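Local structure of fanconi-associated nuclease 1 homolog (Pseudomonas aeruginosa, 5Y7Q) at residues A[41-46]-A[103-108]; A[81-86]-A[113-118]; A[88-93]-A[98-103]. The protein belongs to the Fanconi-associated nuclease family and joins a helix-turn-helix family region, a SAP domain and a VRR-NUC domain in one chain, here modelled with bound DNA. All blocks are in the same frame, centred on the assembly; numbering follows the deposited sequence.

Interaction 1: A[41-46]-A[103-108]; sequences FYYLHN and AEIGDT. With nucleotides of chain B.
Glu104 meets two aromatic side chains of residues 41-46, its CB on Phe41 and its carboxylate on Tyr43. CB lies over a face of the Phe41 ring, 4.0 Å from the centroid, a CH-pi contact that suits an aliphatic stem beside a flat hydrocarbon. Farther out, the chain bends at chi2 (83°), and the hydroxyl OH of Tyr43 donates to OE2 of Glu104 at 2.8 Å, meeting it nearly along the C-O bond. OE2 lies at the edge of the Tyr43 ring, and the ring and carboxylate planes stand 83° apart. Buried Tyr43 is the close-packed part, and OE2 is gripped a second time by a salt bridge from Arg86 of helix 78-89. At the margin of the contact, CD1 of Ile105 touches the Tyr43 OH at 3.7 Å. Beyond it the loop turns out to solvent through exposed Gly106, whose backbone angles call for glycine, to exposed Asp107, the N-cap of helix 108-118. On helix 42-57, the OH of Tyr42 donates to OP2 of DG10 of chain B at 2.6 Å. Helix start and loop, with the phosphate they meet, lie on the DNA-contacting face of the FAN1 helix-turn-helix family region.

Interaction 2: A[81-86]-A[113-118]; sequences QALLVR and QPLLAL. With nucleotides of chain B.
With CG turned away from its own carbonyl carbon (chi1 -54°) and one methyl carried straight on by chi2 of 174°, Leu115 extends from helix 108-118 toward helix 78-89. Its CD1 settles between Leu83 and Leu84: it lies 4.2 Å from Leu83 CD2 and 4.3 Å from Leu84 CB. It also comes within 4.1 Å of the backbone N of Leu84, so the methyl packs on the helix backbone as well as on side chains. Between residues 81-86 and 113-118 the backbones are nearest at Leu84 and Leu115, CA to CA 7.8 Å. Leucine suits all three positions, since each is buried and a branched apolar end fits there without leaving a polar group to satisfy. Phe73 of helix 64-75 packs on Leu84 and Val121 of strand 121-123 on Leu115, which continues the apolar layer. Pro114, lacking a backbone N-H to give to the turn before, sits at a kink of helix 108-118 just ahead of Leu115. Arg86, bent at chi2, belongs to a different chemistry: NH1 (3.0 Å, N-H...O angle 151°) and NH2 (3.2 Å) both give hydrogens to OP2 of DG10 of chain B, which lies in the guanidinium plane. This helix pairing thus probably rests on dispersion and exclusion of water, whereas Arg86, also salt-bridged to Glu104, carries the charge.

Interaction 3: A[88-93]-A[98-103]; sequences VMRKGT and GKLAYA. With nucleotides of chain B; nucleotides of chain D.
The flat guanidinium of Arg90 has the CD2 methyl of Leu100 over one face and C5' of DT8 of chain B over the other, while Tyr102 OH and Lys99 O lie at its edge. This is the loop region on either side of strand 94-96, within the FAN1 helix-turn-helix family region, and the end of helix 78-89 delivers Arg90 to it. The guanidinium and Tyr102 ring planes are 76° apart. Leu100 CD2, in the plane of that ring at its edge, is 4.2 Å from Arg90 NH1.

Arginine suits the place because its several N-H groups serve several acceptors at once. NH1 gives one hydrogen to Tyr102 OH, 2.9 Å away and almost in the guanidinium plane, and another to Lys99 O at 2.8 Å, that oxygen being tilted 23° from the guanidinium plane. NH2 adds a weak bond to the same oxygen. NE turns to the DNA and donates to OP1 of DT8 of chain B at 2.9 Å, the bend of the side chain at chi3 (67°) probably helping to turn it there. With NE and NH1 bonded to three acceptors and atoms over both faces, the group is probably held against rotation.

Tyrosine fits position 102 because a hydroxyl can accept and donate together: Tyr102 OH takes the hydrogen from Arg90 and gives its own to OP1 of DT9 of chain B, also 2.9 Å away. Lys99, extended beyond CG, reaches instead toward chain D, where its CE is 3.6 Å from OP1 of DC19 of that chain. Lys91 NZ makes a salt bridge to another phosphate of the DNA. From the backbone, Lys91 N donates a hydrogen bond to OP2 of DT8 of chain B at 2.7 Å.

How the interactions relate
All three contacts lie in one family region, with centres 11 to 12 Å apart, and together they follow three successive phosphates of chain B. Interaction 3 handles DT8 and DT9; Tyr42 of interaction 1 and Arg86 of interaction 2 share OP2 of DG10. Arg86 joins all three: its NE makes a probable hydrogen bond with Tyr43 OH of interaction 1 at 3.2 Å, and the same NE packs 3.4 Å from Tyr102 CE2 of interaction 3. Interactions 1 and 3 share Ala103 and are also joined by a probable hydrogen bond, Thr108 OG1 to Leu100 O at 3.1 Å. The leucine packing of interaction 2 extends to Leu100 through Leu83.

Interaction 1: A[41-46]-A[103-108]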
loop_
_atom_site.group_PDB
_atom_site.type_symbol
_atom_site.label_atom_id
_atom_site.label_comp_id
_atom_site.label_asym_id
_atom_site.label_seq_id
_atom_site.Cartn_x
_atom_site.Cartn_y
_atom_site.Cartn_z
ATOM N N PHE A 41 3.510 -23.937 20.536
ATOM C CA PHE A 41 3.475 -24.230 19.107
ATOM C C PHE A 41 2.516 -23.336 18.308
ATOM O O PHE A 41 2.152 -23.705 17.188
ATOM C CB PHE A 41 3.183 -25.708 18.878
ATOM C CG PHE A 41 4.387 -26.584 19.103
ATOM C CD1 PHE A 41 5.494 -26.490 18.258
ATOM C CD2 PHE A 41 4.428 -27.483 20.170
ATOM C CE1 PHE A 41 6.623 -27.283 18.475
ATOM C CE2 PHE A 41 5.549 -28.285 20.386
ATOM C CZ PHE A 41 6.648 -28.189 19.541
ATOM N N TYR A 42 2.054 -22.212 18.874
ATOM C CA TYR A 42 1.026 -21.367 18.259
ATOM C C TYR A 42 1.248 -21.167 16.758
ATOM O O TYR A 42 0.304 -21.271 15.962
ATOM C CB TYR A 42 0.975 -19.993 18.963
ATOM C CG TYR A 42 2.193 -19.124 18.726
ATOM C CD1 TYR A 42 3.331 -19.246 19.519
ATOM C CD2 TYR A 42 2.228 -18.218 17.677
ATOM C CE1 TYR A 42 4.460 -18.474 19.274
ATOM C CE2 TYR A 42 3.340 -17.443 17.427
ATOM C CZ TYR A 42 4.450 -17.571 18.224
ATOM O OH TYR A 42 5.558 -16.794 17.961
ATOM N N TYR A 43 2.503 -20.929 16.362
ATOM C CA TYR A 43 2.823 -20.649 14.964
ATOM C C TYR A 43 2.594 -21.877 14.083
ATOM O O TYR A 43 2.012 -21.767 12.995
ATOM C CB TYR A 43 4.272 -20.164 14.858
ATOM C CG TYR A 43 5.312 -21.158 15.390
ATOM C CD1 TYR A 43 5.572 -21.259 16.758
ATOM C CD2 TYR A 43 6.027 -21.994 14.524
ATOM C CE1 TYR A 43 6.503 -22.162 17.257
ATOM C CE2 TYR A 43 6.976 -22.880 15.012
ATOM C CZ TYR A 43 7.210 -22.970 16.381
ATOM O OH TYR A 43 8.143 -23.865 16.886
ATOM N N LEU A 44 3.043 -23.056 14.535
ATOM C CA LEU A 44 2.797 -24.283 13.781
ATOM C C LEU A 44 1.299 -24.542 13.616
ATOM O O LEU A 44 0.836 -24.834 12.507
ATOM C CB LEU A 44 3.479 -25.460 14.467
ATOM C CG LEU A 44 3.195 -26.848 13.918
ATOM C CD1 LEU A 44 3.697 -26.939 12.508
ATOM C CD2 LEU A 44 3.899 -27.840 14.794
ATOM N N HIS A 45 0.531 -24.424 14.714
ATOM C CA HIS A 45 -0.933 -24.492 14.656
ATOM C C HIS A 45 -1.503 -23.584 13.563
ATOM O O HIS A 45 -2.364 -24.002 12.771
ATOM C CB HIS A 45 -1.536 -24.099 16.003
ATOM C CG HIS A 45 -1.204 -25.029 17.121
ATOM N ND1 HIS A 45 -0.736 -26.309 16.916
ATOM C CD2 HIS A 45 -1.294 -24.872 18.464
ATOM C CE1 HIS A 45 -0.541 -26.898 18.083
ATOM N NE2 HIS A 45 -0.871 -26.048 19.039
ATOM N N ASN A 46 -1.041 -22.329 13.509
ATOM C CA ASN A 46 -1.544 -21.437 12.471
ATOM C C ASN A 46 -1.201 -21.971 11.079
ATOM O O ASN A 46 -2.040 -21.949 10.164
ATOM C CB ASN A 46 -0.996 -20.011 12.670
ATOM C CG ASN A 46 -1.359 -19.407 14.039
ATOM O OD1 ASN A 46 -2.311 -19.846 14.698
ATOM N ND2 ASN A 46 -0.591 -18.392 14.463
ATOM N N ALA A 103 13.233 -23.890 22.172
ATOM C CA ALA A 103 13.052 -24.830 23.276
ATOM C C ALA A 103 11.929 -25.838 23.025
ATOM O O ALA A 103 12.027 -26.989 23.460
ATOM C CB ALA A 103 12.811 -24.070 24.572
ATOM N N GLU A 104 10.845 -25.436 22.356
ATOM C CA GLU A 104 9.800 -26.398 22.006
ATOM C C GLU A 104 10.336 -27.491 21.102
ATOM O O GLU A 104 9.831 -28.619 21.121
ATOM C CB GLU A 104 8.632 -25.714 21.283
ATOM C CG GLU A 104 8.468 -24.215 21.507
ATOM C CD GLU A 104 9.357 -23.357 20.626
ATOM O OE1 GLU A 104 10.310 -22.777 21.182
ATOM O OE2 GLU A 104 9.094 -23.248 19.404
ATOM N N ILE A 105 11.301 -27.150 20.250
ATOM C CA ILE A 105 11.828 -28.102 19.284
ATOM C C ILE A 105 12.914 -28.985 19.910
ATOM O O ILE A 105 13.013 -30.183 19.609
ATOM C CB ILE A 105 12.320 -27.323 18.052
ATOM C CG1 ILE A 105 11.276 -26.252 17.701
ATOM C CG2 ILE A 105 12.504 -28.237 16.889
ATOM C CD1 ILE A 105 11.313 -25.731 16.264
ATOM N N GLY A 106 13.725 -28.425 20.810
ATOM C CA GLY A 106 14.879 -29.127 21.329
ATOM C C GLY A 106 16.037 -29.146 20.352
ATOM O O GLY A 106 16.300 -28.146 19.669
ATOM N N ASP A 107 16.724 -30.287 20.280
ATOM C CA ASP A 107 17.870 -30.471 19.398
ATOM C C ASP A 107 17.513 -30.113 17.961
ATOM O O ASP A 107 16.591 -30.687 17.375
ATOM C CB ASP A 107 18.325 -31.934 19.496
ATOM C CG ASP A 107 19.545 -32.250 18.640
ATOM O OD1 ASP A 107 19.944 -31.432 17.783
ATOM O OD2 ASP A 107 20.105 -33.355 18.831
ATOM N N THR A 108 18.276 -29.186 17.379
ATOM C CA THR A 108 17.961 -28.731 16.029
ATOM C C THR A 108 18.352 -29.761 14.989
ATOM O O THR A 108 17.580 -30.034 14.071
ATOM C CB THR A 108 18.663 -27.407 15.730
ATOM O OG1 THR A 108 18.274 -26.436 16.708
ATOM C CG2 THR A 108 18.286 -26.890 14.336
ATOM P P DG B 10 7.974 -17.011 20.479
ATOM O OP1 DG B 10 8.440 -17.848 21.605
ATOM O OP2 DG B 10 7.784 -17.539 19.119
ATOM O "O5'" DG B 10 6.634 -16.345 21.010
ATOM C "C5'" DG B 10 6.656 -15.669 22.257
ATOM C "C4'" DG B 10 5.520 -14.700 22.338
ATOM O "O4'" DG B 10 5.771 -13.620 21.417
ATOM C "C3'" DG B 10 4.174 -15.302 21.953
ATOM O "O3'" DG B 10 3.272 -15.205 23.029
ATOM C "C2'" DG B 10 3.697 -14.480 20.757
ATOM C "C1'" DG B 10 4.569 -13.240 20.807
ATOM N N9 DG B 10 4.864 -12.743 19.483
ATOM C C8 DG B 10 5.215 -13.484 18.379
ATOM N N7 DG B 10 5.412 -12.767 17.311
ATOM C C5 DG B 10 5.163 -11.465 17.733
ATOM C C6 DG B 10 5.213 -10.243 17.016
ATOM O O6 DG B 10 5.493 -10.065 15.814
ATOM N N1 DG B 10 4.879 -9.155 17.835
ATOM C C2 DG B 10 4.539 -9.246 19.177
ATOM N N2 DG B 10 4.254 -8.101 19.809
ATOM N N3 DG B 10 4.497 -10.377 19.853
ATOM C C4 DG B 10 4.816 -11.443 19.071
#

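Interaction 2: A[81-86]-A[113-118]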
loop_
_atom_site.group_PDB
_atom_site.type_symbol
_atom_site.label_atom_id
_atom_site.label_comp_id
_atom_site.label_asym_id
_atom_site.label_seq_id
_atom_site.Cartn_x
_atom_site.Cartn_y
_atom_site.Cartn_z
ATOM N N GLN A 81 8.052 -30.322 11.648
ATOM C CA GLN A 81 7.078 -29.314 11.229
ATOM C C GLN A 81 7.420 -27.941 11.816
ATOM O O GLN A 81 7.537 -26.945 11.086
ATOM C CB GLN A 81 5.668 -29.738 11.650
ATOM C CG GLN A 81 5.064 -30.871 10.851
ATOM C CD GLN A 81 3.648 -31.196 11.296
ATOM O OE1 GLN A 81 3.351 -31.163 12.479
ATOM N NE2 GLN A 81 2.775 -31.520 10.349
ATOM N N ALA A 82 7.632 -27.892 13.140
ATOM C CA ALA A 82 7.883 -26.630 13.837
ATOM C C ALA A 82 9.133 -25.954 13.310
ATOM O O ALA A 82 9.138 -24.744 13.052
ATOM C CB ALA A 82 8.020 -26.872 15.336
ATOM N N LEU A 83 10.207 -26.729 13.142
ATOM C CA LEU A 83 11.441 -26.164 12.620
ATOM C C LEU A 83 11.211 -25.560 11.255
ATOM O O LEU A 83 11.664 -24.438 10.977
ATOM C CB LEU A 83 12.524 -27.223 12.549
ATOM C CG LEU A 83 13.810 -26.598 12.034
ATOM C CD1 LEU A 83 14.217 -25.482 12.996
ATOM C CD2 LEU A 83 14.905 -27.670 11.895
ATOM N N LEU A 84 10.472 -26.272 10.404
ATOM C CA LEU A 84 10.181 -25.740 9.083
ATOM C C LEU A 84 9.532 -24.375 9.188
ATOM O O LEU A 84 10.007 -23.387 8.603
ATOM C CB LEU A 84 9.265 -26.678 8.312
ATOM C CG LEU A 84 9.256 -26.288 6.839
ATOM C CD1 LEU A 84 10.700 -26.169 6.374
ATOM C CD2 LEU A 84 8.526 -27.333 6.023
ATOM N N VAL A 85 8.445 -24.299 9.951
ATOM C CA VAL A 85 7.694 -23.055 9.973
ATOM C C VAL A 85 8.572 -21.928 10.490
ATOM O O VAL A 85 8.556 -20.801 9.950
ATOM C CB VAL A 85 6.415 -23.249 10.793
ATOM C CG1 VAL A 85 5.717 -21.957 10.972
ATOM C CG2 VAL A 85 5.511 -24.230 10.057
ATOM N N ARG A 86 9.419 -22.230 11.484
ATOM C CA ARG A 86 10.376 -21.229 11.941
ATOM C C ARG A 86 11.253 -20.722 10.798
ATOM O O ARG A 86 11.437 -19.514 10.649
ATOM C CB ARG A 86 11.233 -21.788 13.062
ATOM C CG ARG A 86 10.470 -22.049 14.302
ATOM C CD ARG A 86 9.814 -20.822 14.828
ATOM N NE ARG A 86 9.542 -21.031 16.239
ATOM C CZ ARG A 86 9.154 -20.090 17.098
ATOM N NH1 ARG A 86 8.988 -18.848 16.683
ATOM N NH2 ARG A 86 8.960 -20.404 18.382
ATOM N N GLN A 113 16.701 -33.426 10.438
ATOM C CA GLN A 113 16.983 -34.587 9.577
ATOM C C GLN A 113 15.832 -34.993 8.645
ATOM O O GLN A 113 16.087 -35.182 7.439
ATOM C CB GLN A 113 17.422 -35.788 10.426
ATOM C CG GLN A 113 18.687 -35.551 11.247
ATOM C CD GLN A 113 19.935 -35.252 10.408
ATOM O OE1 GLN A 113 20.306 -36.013 9.493
ATOM N NE2 GLN A 113 20.617 -34.164 10.750
ATOM N N PRO A 114 14.569 -35.123 9.099
ATOM C CA PRO A 114 13.508 -35.519 8.152
ATOM C C PRO A 114 13.294 -34.511 7.033
ATOM O O PRO A 114 12.926 -34.917 5.921
ATOM C CB PRO A 114 12.262 -35.656 9.040
ATOM C CG PRO A 114 12.754 -35.698 10.422
ATOM C CD PRO A 114 14.001 -34.879 10.438
ATOM N N LEU A 115 13.533 -33.212 7.296
ATOM C CA LEU A 115 13.481 -32.183 6.252
ATOM C C LEU A 115 14.600 -32.362 5.234
ATOM O O LEU A 115 14.391 -32.158 4.033
ATOM C CB LEU A 115 13.551 -30.779 6.873
ATOM C CG LEU A 115 12.491 -30.536 7.949
ATOM C CD1 LEU A 115 12.664 -29.214 8.651
ATOM C CD2 LEU A 115 11.105 -30.647 7.340
ATOM N N LEU A 116 15.799 -32.723 5.691
ATOM C CA LEU A 116 16.862 -33.056 4.747
ATOM C C LEU A 116 16.461 -34.217 3.841
ATOM O O LEU A 116 16.779 -34.213 2.646
ATOM C CB LEU A 116 18.157 -33.375 5.492
ATOM C CG LEU A 116 18.692 -32.247 6.376
ATOM C CD1 LEU A 116 19.986 -32.662 7.024
ATOM C CD2 LEU A 116 18.886 -30.968 5.588
ATOM N N ALA A 117 15.745 -35.215 4.379
ATOM C CA ALA A 117 15.418 -36.390 3.554
ATOM C C ALA A 117 14.467 -36.052 2.399
ATOM O O ALA A 117 14.530 -36.691 1.338
ATOM C CB ALA A 117 14.820 -37.512 4.414
ATOM N N LEU A 118 13.578 -35.076 2.594
ATOM C CA LEU A 118 12.644 -34.625 1.571
ATOM C C LEU A 118 13.251 -33.620 0.599
ATOM O O LEU A 118 12.608 -33.282 -0.405
ATOM C CB LEU A 118 11.431 -33.971 2.228
ATOM C CG LEU A 118 10.426 -34.837 2.970
ATOM C CD1 LEU A 118 9.742 -34.011 4.072
ATOM C CD2 LEU A 118 9.419 -35.394 1.984
ATOM P P DG B 10 7.974 -17.011 20.479
ATOM O OP1 DG B 10 8.440 -17.848 21.605
ATOM O OP2 DG B 10 7.784 -17.539 19.119
ATOM O "O5'" DG B 10 6.634 -16.345 21.010
ATOM C "C5'" DG B 10 6.656 -15.669 22.257
ATOM C "C4'" DG B 10 5.520 -14.700 22.338
ATOM O "O4'" DG B 10 5.771 -13.620 21.417
ATOM C "C3'" DG B 10 4.174 -15.302 21.953
ATOM O "O3'" DG B 10 3.272 -15.205 23.029
ATOM C "C2'" DG B 10 3.697 -14.480 20.757
ATOM C "C1'" DG B 10 4.569 -13.240 20.807
ATOM N N9 DG B 10 4.864 -12.743 19.483
ATOM C C8 DG B 10 5.215 -13.484 18.379
ATOM N N7 DG B 10 5.412 -12.767 17.311
ATOM C C5 DG B 10 5.163 -11.465 17.733
ATOM C C6 DG B 10 5.213 -10.243 17.016
ATOM O O6 DG B 10 5.493 -10.065 15.814
ATOM N N1 DG B 10 4.879 -9.155 17.835
ATOM C C2 DG B 10 4.539 -9.246 19.177
ATOM N N2 DG B 10 4.254 -8.101 19.809
ATOM N N3 DG B 10 4.497 -10.377 19.853
ATOM C C4 DG B 10 4.816 -11.443 19.071
#

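Interaction 3: A[88-93]-A[98-103]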
loop_
_atom_site.group_PDB
_atom_site.type_symbol
_atom_site.label_atom_id
_atom_site.label_comp_id
_atom_site.label_asym_id
_atom_site.label_seq_id
_atom_site.Cartn_x
_atom_site.Cartn_y
_atom_site.Cartn_z
ATOM N N VAL A 88 10.624 -20.701 7.594
ATOM C CA VAL A 88 9.804 -20.019 6.602
ATOM C C VAL A 88 9.475 -18.608 7.052
ATOM O O VAL A 88 9.468 -17.675 6.249
ATOM C CB VAL A 88 8.529 -20.834 6.334
ATOM C CG1 VAL A 88 7.596 -20.088 5.398
ATOM C CG2 VAL A 88 8.879 -22.236 5.787
ATOM N N MET A 89 9.209 -18.418 8.337
ATOM C CA MET A 89 8.800 -17.098 8.804
ATOM C C MET A 89 9.961 -16.156 9.060
ATOM O O MET A 89 9.720 -14.978 9.360
ATOM C CB MET A 89 7.976 -17.221 10.081
ATOM C CG MET A 89 6.671 -17.912 9.846
ATOM S SD MET A 89 5.720 -18.118 11.342
ATOM C CE MET A 89 7.056 -18.344 12.562
ATOM N N ARG A 90 11.202 -16.622 8.984
ATOM C CA ARG A 90 12.309 -15.703 9.170
ATOM C C ARG A 90 12.779 -15.217 7.808
ATOM O O ARG A 90 12.364 -15.719 6.763
ATOM C CB ARG A 90 13.442 -16.367 9.964
ATOM C CG ARG A 90 13.174 -16.491 11.455
ATOM C CD ARG A 90 14.070 -17.507 12.173
ATOM N NE ARG A 90 15.473 -17.079 12.203
ATOM C CZ ARG A 90 16.322 -17.353 13.193
ATOM N NH1 ARG A 90 15.909 -18.050 14.250
ATOM N NH2 ARG A 90 17.583 -16.917 13.132
ATOM N N LYS A 91 13.692 -14.255 7.836
ATOM C CA LYS A 91 14.151 -13.593 6.622
ATOM C C LYS A 91 15.220 -14.425 5.928
ATOM O O LYS A 91 16.067 -15.056 6.576
ATOM C CB LYS A 91 14.698 -12.199 6.963
ATOM C CG LYS A 91 15.454 -11.477 5.851
ATOM C CD LYS A 91 14.549 -11.108 4.683
ATOM C CE LYS A 91 14.146 -9.636 4.736
ATOM N NZ LYS A 91 15.308 -8.710 4.520
ATOM N N GLY A 92 15.175 -14.425 4.602
ATOM C CA GLY A 92 16.198 -15.102 3.840
ATOM C C GLY A 92 16.050 -16.604 3.893
ATOM O O GLY A 92 15.188 -17.140 4.599
ATOM N N THR A 93 16.839 -17.291 3.082
ATOM C CA THR A 93 16.750 -18.735 2.997
ATOM C C THR A 93 17.876 -19.488 3.728
ATOM O O THR A 93 17.794 -20.708 3.854
ATOM C CB THR A 93 16.675 -19.114 1.515
ATOM O OG1 THR A 93 15.946 -20.333 1.366
ATOM C CG2 THR A 93 18.050 -19.243 0.905
ATOM N N GLY A 98 23.092 -22.614 15.048
ATOM C CA GLY A 98 23.034 -21.994 16.358
ATOM C C GLY A 98 21.989 -20.906 16.456
ATOM O O GLY A 98 21.436 -20.664 17.534
ATOM N N LYS A 99 21.701 -20.236 15.345
ATOM C CA LYS A 99 20.629 -19.262 15.333
ATOM C C LYS A 99 19.249 -19.915 15.236
ATOM O O LYS A 99 18.236 -19.220 15.386
ATOM C CB LYS A 99 20.882 -18.264 14.201
ATOM C CG LYS A 99 22.030 -17.299 14.525
ATOM C CD LYS A 99 21.987 -16.037 13.666
ATOM C CE LYS A 99 22.752 -14.879 14.318
ATOM N NZ LYS A 99 22.568 -13.572 13.595
ATOM N N LEU A 100 19.199 -21.232 15.028
ATOM C CA LEU A 100 17.977 -22.021 14.962
ATOM C C LEU A 100 17.618 -22.727 16.276
ATOM O O LEU A 100 16.838 -23.682 16.254
ATOM C CB LEU A 100 18.067 -23.021 13.826
ATOM C CG LEU A 100 17.704 -22.384 12.501
ATOM C CD1 LEU A 100 17.805 -23.395 11.398
ATOM C CD2 LEU A 100 16.304 -21.839 12.572
ATOM N N ALA A 101 18.247 -22.367 17.391
ATOM C CA ALA A 101 17.831 -22.887 18.695
ATOM C C ALA A 101 16.417 -22.432 19.101
ATOM O O ALA A 101 16.089 -21.244 19.040
ATOM C CB ALA A 101 18.842 -22.446 19.753
ATOM N N TYR A 102 15.584 -23.392 19.522
ATOM C CA TYR A 102 14.250 -23.167 20.080
ATOM C C TYR A 102 13.954 -24.252 21.111
ATOM O O TYR A 102 14.342 -25.407 20.933
ATOM C CB TYR A 102 13.127 -23.211 19.032
ATOM C CG TYR A 102 13.202 -22.185 17.953
ATOM C CD1 TYR A 102 13.848 -22.466 16.759
ATOM C CD2 TYR A 102 12.610 -20.934 18.112
ATOM C CE1 TYR A 102 13.930 -21.539 15.754
ATOM C CE2 TYR A 102 12.676 -19.984 17.102
ATOM C CZ TYR A 102 13.341 -20.297 15.921
ATOM O OH TYR A 102 13.438 -19.375 14.900
ATOM N N ALA A 103 13.233 -23.890 22.172
ATOM C CA ALA A 103 13.052 -24.830 23.276
ATOM C C ALA A 103 11.929 -25.838 23.025
ATOM O O ALA A 103 12.027 -26.989 23.460
ATOM C CB ALA A 103 12.811 -24.070 24.572
ATOM P P DT B 8 15.288 -13.214 11.114
ATOM O OP1 DT B 8 16.109 -14.462 11.034
ATOM O OP2 DT B 8 14.319 -12.888 10.045
ATOM O "O5'" DT B 8 14.637 -13.222 12.553
ATOM C "C5'" DT B 8 15.509 -13.142 13.645
ATOM C "C4'" DT B 8 14.768 -13.215 14.942
ATOM O "O4'" DT B 8 14.381 -11.884 15.341
ATOM C "C3'" DT B 8 13.499 -14.042 14.900
ATOM O "O3'" DT B 8 13.470 -14.839 16.033
ATOM C "C2'" DT B 8 12.381 -12.985 14.915
ATOM C "C1'" DT B 8 13.030 -11.891 15.735
ATOM N N1 DT B 8 12.473 -10.488 15.551
ATOM C C2 DT B 8 12.243 -9.724 16.676
ATOM O O2 DT B 8 12.434 -10.129 17.811
ATOM N N3 DT B 8 11.767 -8.464 16.435
ATOM C C4 DT B 8 11.512 -7.887 15.203
ATOM O O4 DT B 8 11.091 -6.734 15.089
ATOM C C5 DT B 8 11.771 -8.728 14.066
ATOM C C7 DT B 8 11.528 -8.194 12.689
ATOM C C6 DT B 8 12.246 -9.978 14.286
ATOM P P DT B 9 12.484 -16.090 16.133
ATOM O OP1 DT B 9 13.374 -17.116 16.715
ATOM O OP2 DT B 9 11.672 -16.290 14.907
ATOM O "O5'" DT B 9 11.464 -15.642 17.253
ATOM C "C5'" DT B 9 11.971 -15.119 18.466
ATOM C "C4'" DT B 9 10.846 -14.664 19.363
ATOM O "O4'" DT B 9 10.585 -13.259 19.129
ATOM C "C3'" DT B 9 9.520 -15.401 19.144
ATOM O "O3'" DT B 9 8.985 -15.779 20.378
ATOM C "C2'" DT B 9 8.637 -14.365 18.455
ATOM C "C1'" DT B 9 9.197 -13.052 18.988
ATOM N N1 DT B 9 8.994 -11.895 18.051
ATOM C C2 DT B 9 8.679 -10.646 18.556
ATOM O O2 DT B 9 8.552 -10.409 19.752
ATOM N N3 DT B 9 8.512 -9.675 17.601
ATOM C C4 DT B 9 8.619 -9.823 16.224
ATOM O O4 DT B 9 8.445 -8.889 15.442
ATOM C C5 DT B 9 8.935 -11.153 15.771
ATOM C C7 DT B 9 9.073 -11.429 14.313
ATOM C C6 DT B 9 9.114 -12.108 16.691
ATOM P P DC D 19 25.452 -12.488 16.852
ATOM O OP1 DC D 19 25.732 -13.577 15.888
ATOM O OP2 DC D 19 26.134 -12.418 18.167
ATOM O "O5'" DC D 19 25.749 -11.129 16.080
ATOM C "C5'" DC D 19 24.990 -10.823 14.935
ATOM C "C4'" DC D 19 25.514 -9.578 14.265
ATOM O "O4'" DC D 19 25.024 -8.393 14.943
ATOM C "C3'" DC D 19 27.026 -9.448 14.233
ATOM O "O3'" DC D 19 27.385 -8.859 13.007
ATOM C "C2'" DC D 19 27.309 -8.518 15.411
ATOM C "C1'" DC D 19 26.109 -7.591 15.357
ATOM N N1 DC D 19 25.745 -7.015 16.655
ATOM C C2 DC D 19 25.110 -5.780 16.689
ATOM O O2 DC D 19 24.904 -5.197 15.625
ATOM N N3 DC D 19 24.745 -5.261 17.882
ATOM C C4 DC D 19 24.995 -5.942 19.004
ATOM N N4 DC D 19 24.627 -5.393 20.166
ATOM C C5 DC D 19 25.637 -7.215 18.984
ATOM C C6 DC D 19 25.985 -7.712 17.798
#